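Local coordinates for ABC transporter substrate-binding protein (Pseudomonas aeruginosa, PDB 6R6K), which probably binds ferrous iron in the periplasm as the substrate-binding protein of an ABC transporter and undergoes large conformational changes on binding it, at residues 171-176 / 222-227. Numbering follows the deposited sequence.
Sequences FRVATI and VIFSEI. With EDO (1,2-ethanediol), chain Y.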
ATOM      1  N   PHE A 171     -12.712 -17.874   6.094  1.00 76.61           N
ATOM      2  CA  PHE A 171     -11.525 -17.338   5.448  1.00 71.63           C
ATOM      3  C   PHE A 171     -11.563 -17.453   3.922  1.00 71.21           C
ATOM      4  O   PHE A 171     -10.666 -16.945   3.249  1.00 68.08           O
ATOM      5  CB  PHE A 171     -10.277 -17.976   6.052  1.00 74.31           C
ATOM      6  CG  PHE A 171     -10.035 -17.525   7.473  1.00 75.90           C
ATOM      7  CD1 PHE A 171     -10.660 -18.162   8.538  1.00 82.62           C
ATOM      8  CD2 PHE A 171      -9.168 -16.475   7.748  1.00 75.31           C
ATOM      9  CE1 PHE A 171     -10.430 -17.751   9.854  1.00 84.11           C
ATOM     10  CE2 PHE A 171      -8.938 -16.063   9.062  1.00 78.76           C
ATOM     11  CZ  PHE A 171      -9.567 -16.707  10.107  1.00 80.41           C
ATOM     12  N   ARG A 172     -12.603 -18.110   3.375  1.00 68.76           N
ATOM     13  CA  ARG A 172     -12.817 -18.186   1.929  1.00 67.49           C
ATOM     14  C   ARG A 172     -13.527 -16.867   1.523  1.00 67.05           C
ATOM     15  O   ARG A 172     -14.685 -16.633   1.891  1.00 68.26           O
ATOM     16  CB  ARG A 172     -13.656 -19.419   1.526  1.00 70.35           C
ATOM     17  CG  ARG A 172     -12.962 -20.778   1.714  1.00 73.53           C
ATOM     18  CD  ARG A 172     -13.796 -21.948   1.179  1.00 81.95           C
ATOM     19  NE  ARG A 172     -13.810 -22.009  -0.292  1.00 91.82           N
ATOM     20  CZ  ARG A 172     -14.822 -21.611  -1.066  1.00102.33           C
ATOM     21  NH1 ARG A 172     -15.940 -21.139  -0.525  1.00 78.88           N
ATOM     22  NH2 ARG A 172     -14.721 -21.685  -2.389  1.00 89.73           N
ATOM     23  N   VAL A 173     -12.779 -15.971   0.860  1.00 57.79           N
ATOM     24  CA  VAL A 173     -13.249 -14.664   0.398  1.00 54.16           C
ATOM     25  C   VAL A 173     -12.997 -14.538  -1.105  1.00 56.55           C
ATOM     26  O   VAL A 173     -12.422 -15.441  -1.703  1.00 58.16           O
ATOM     27  CB  VAL A 173     -12.629 -13.459   1.190  1.00 54.29           C
ATOM     28  CG1 VAL A 173     -13.006 -13.495   2.665  1.00 54.71           C
ATOM     29  CG2 VAL A 173     -11.105 -13.340   0.994  1.00 52.53           C
ATOM     30  N   ALA A 174     -13.398 -13.415  -1.702  1.00 49.45           N
ATOM     31  CA  ALA A 174     -13.147 -13.097  -3.103  1.00 48.35           C
ATOM     32  C   ALA A 174     -12.774 -11.612  -3.160  1.00 48.50           C
ATOM     33  O   ALA A 174     -12.935 -10.897  -2.155  1.00 44.20           O
ATOM     34  CB  ALA A 174     -14.389 -13.383  -3.952  1.00 51.27           C
ATOM     35  N   THR A 175     -12.220 -11.159  -4.301  1.00 45.73           N
ATOM     36  CA  THR A 175     -11.843  -9.752  -4.460  1.00 42.16           C
ATOM     37  C   THR A 175     -12.269  -9.150  -5.792  1.00 44.20           C
ATOM     38  O   THR A 175     -12.442  -9.864  -6.777  1.00 46.28           O
ATOM     39  CB  THR A 175     -10.316  -9.523  -4.297  1.00 42.61           C
ATOM     40  OG1 THR A 175      -9.626  -9.969  -5.470  1.00 42.64           O
ATOM     41  CG2 THR A 175      -9.737 -10.128  -3.041  1.00 40.77           C
ATOM     42  N   ILE A 176     -12.350  -7.819  -5.824  1.00 36.49           N
ATOM     43  CA  ILE A 176     -12.518  -7.044  -7.044  1.00 34.79           C
ATOM     44  C   ILE A 176     -11.145  -6.390  -7.107  1.00 36.32           C
ATOM     45  O   ILE A 176     -10.804  -5.585  -6.235  1.00 34.16           O
ATOM     46  CB  ILE A 176     -13.729  -6.047  -7.031  1.00 36.55           C
ATOM     47  CG1 ILE A 176     -15.068  -6.826  -6.956  1.00 38.75           C
ATOM     48  CG2 ILE A 176     -13.710  -5.165  -8.282  1.00 36.27           C
ATOM     49  CD1 ILE A 176     -16.366  -5.988  -6.762  1.00 30.79           C
ATOM     50  N   VAL A 222     -18.126 -12.694   1.641  1.00 57.25           N
ATOM     51  CA  VAL A 222     -17.294 -11.499   1.848  1.00 52.64           C
ATOM     52  C   VAL A 222     -16.448 -11.205   0.617  1.00 51.79           C
ATOM     53  O   VAL A 222     -15.811 -12.108   0.074  1.00 52.60           O
ATOM     54  CB  VAL A 222     -16.456 -11.589   3.162  1.00 56.54           C
ATOM     55  CG1 VAL A 222     -15.370 -10.514   3.239  1.00 52.07           C
ATOM     56  CG2 VAL A 222     -17.370 -11.518   4.381  1.00 58.51           C
ATOM     57  N   ILE A 223     -16.454  -9.940   0.175  1.00 45.12           N
ATOM     58  CA  ILE A 223     -15.681  -9.463  -0.969  1.00 43.06           C
ATOM     59  C   ILE A 223     -14.922  -8.209  -0.600  1.00 44.44           C
ATOM     60  O   ILE A 223     -15.511  -7.265  -0.083  1.00 44.08           O
ATOM     61  CB  ILE A 223     -16.565  -9.324  -2.265  1.00 47.02           C
ATOM     62  CG1 ILE A 223     -16.673 -10.658  -3.010  1.00 50.99           C
ATOM     63  CG2 ILE A 223     -16.070  -8.265  -3.239  1.00 43.05           C
ATOM     64  CD1 ILE A 223     -17.779 -11.388  -2.678  1.00 59.17           C
ATOM     65  N   PHE A 224     -13.599  -8.218  -0.833  1.00 38.77           N
ATOM     66  CA  PHE A 224     -12.766  -7.039  -0.633  1.00 34.96           C
ATOM     67  C   PHE A 224     -12.616  -6.373  -1.978  1.00 37.68           C
ATOM     68  O   PHE A 224     -12.137  -6.988  -2.935  1.00 37.37           O
ATOM     69  CB  PHE A 224     -11.414  -7.358   0.036  1.00 34.92           C
ATOM     70  CG  PHE A 224     -11.588  -7.894   1.439  1.00 36.01           C
ATOM     71  CD1 PHE A 224     -11.816  -7.028   2.511  1.00 36.82           C
ATOM     72  CD2 PHE A 224     -11.561  -9.266   1.680  1.00 38.15           C
ATOM     73  CE1 PHE A 224     -12.008  -7.529   3.795  1.00 39.25           C
ATOM     74  CE2 PHE A 224     -11.756  -9.766   2.960  1.00 42.37           C
ATOM     75  CZ  PHE A 224     -11.993  -8.900   4.009  1.00 40.22           C
ATOM     76  N   SER A 225     -13.063  -5.126  -2.061  1.00 33.00           N
ATOM     77  CA  SER A 225     -13.049  -4.378  -3.302  1.00 32.75           C
ATOM     78  C   SER A 225     -12.016  -3.252  -3.356  1.00 35.56           C
ATOM     79  O   SER A 225     -11.934  -2.379  -2.485  1.00 34.00           O
ATOM     80  CB  SER A 225     -14.455  -3.855  -3.618  1.00 35.21           C
ATOM     81  OG  SER A 225     -14.510  -3.163  -4.854  1.00 39.82           O
ATOM     82  N   GLU A 226     -11.265  -3.268  -4.453  1.00 35.23           N
ATOM     83  CA  GLU A 226     -10.244  -2.279  -4.837  1.00 34.18           C
ATOM     84  C   GLU A 226     -11.021  -0.974  -5.189  1.00 35.59           C
ATOM     85  O   GLU A 226     -10.558   0.137  -4.948  1.00 34.69           O
ATOM     86  CB  GLU A 226      -9.526  -2.853  -6.074  1.00 35.89           C
ATOM     87  CG  GLU A 226      -8.441  -2.039  -6.729  1.00 47.88           C
ATOM     88  CD  GLU A 226      -7.792  -2.830  -7.839  1.00 59.79           C
ATOM     89  OE1 GLU A 226      -8.094  -2.550  -9.015  1.00 53.57           O
ATOM     90  OE2 GLU A 226      -7.000  -3.750  -7.534  1.00 61.50           O
ATOM     91  N   ILE A 227     -12.210  -1.140  -5.742  1.00 32.28           N
ATOM     92  CA  ILE A 227     -13.068  -0.043  -6.126  1.00 30.51           C
ATOM     93  C   ILE A 227     -13.963   0.316  -4.959  1.00 35.89           C
ATOM     94  O   ILE A 227     -14.777  -0.488  -4.502  1.00 36.52           O
ATOM     95  CB  ILE A 227     -13.861  -0.407  -7.401  1.00 33.72           C
ATOM     96  CG1 ILE A 227     -12.895  -0.698  -8.591  1.00 32.86           C
ATOM     97  CG2 ILE A 227     -14.928   0.678  -7.698  1.00 31.08           C
ATOM     98  CD1 ILE A 227     -13.646  -1.065  -9.915  1.00 49.36           C
TER
HETATM   99  C1  EDO Y 423      -4.489  -4.424 -11.707  1.00 65.85           C
HETATM  100  O1  EDO Y 423      -4.403  -4.346 -13.135  1.00 64.86           O
HETATM  101  C2  EDO Y 423      -5.979  -4.454 -11.224  1.00 62.50           C
HETATM  102  O2  EDO Y 423      -6.050  -5.067  -9.943  1.00 59.65           O
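Val222 lies alongside Val173, the two side chains pointing the same way with CG1 of Val222 3.8 Å from CG1 of Val173, while Val222 O accepts the N-H of Ala174 in its carbonyl plane. On the face that carries Ala174 and Ile176, Ile223 touches both: its CG1 packs on Ala174 CB at 3.7 Å, and its CG2, placed anti to the backbone N, reaches CG1 of Ile176. Phe224 uses both backbone polar atoms, its N bonded to Ala174 O and its O to Ile176 N at 3.0 Å. Its ring leaves by the other face, where CE2 meets both methyls of Val173 obliquely, 3.9 Å from CG1, and where helix 260-278 packs over it. Strands 172-176 and 222-225 are the inner pair of a four-stranded parallel sheet, as in the alpha/beta lobes of cluster A binding proteins; the connection passes through helix 181-186, edge strand 190-195 and helix 205-216. Ser225 packs its OG 3.7 Å from Ile176 CB and turns the hydroxyl to Ile227 O, a bond reaching just past strand 222-225. Glu226 N closes the pairing on Ile176 O; an extended side chain carries the carboxylate to a 1,2-ethanediol, probably from the crystallisation liquor, whose O2 donates to OE2 at 2.9 Å, and a sodium ion lies about 3 Å from the side chain. Ile227 CD1 lies loosely by Ile176 CG2.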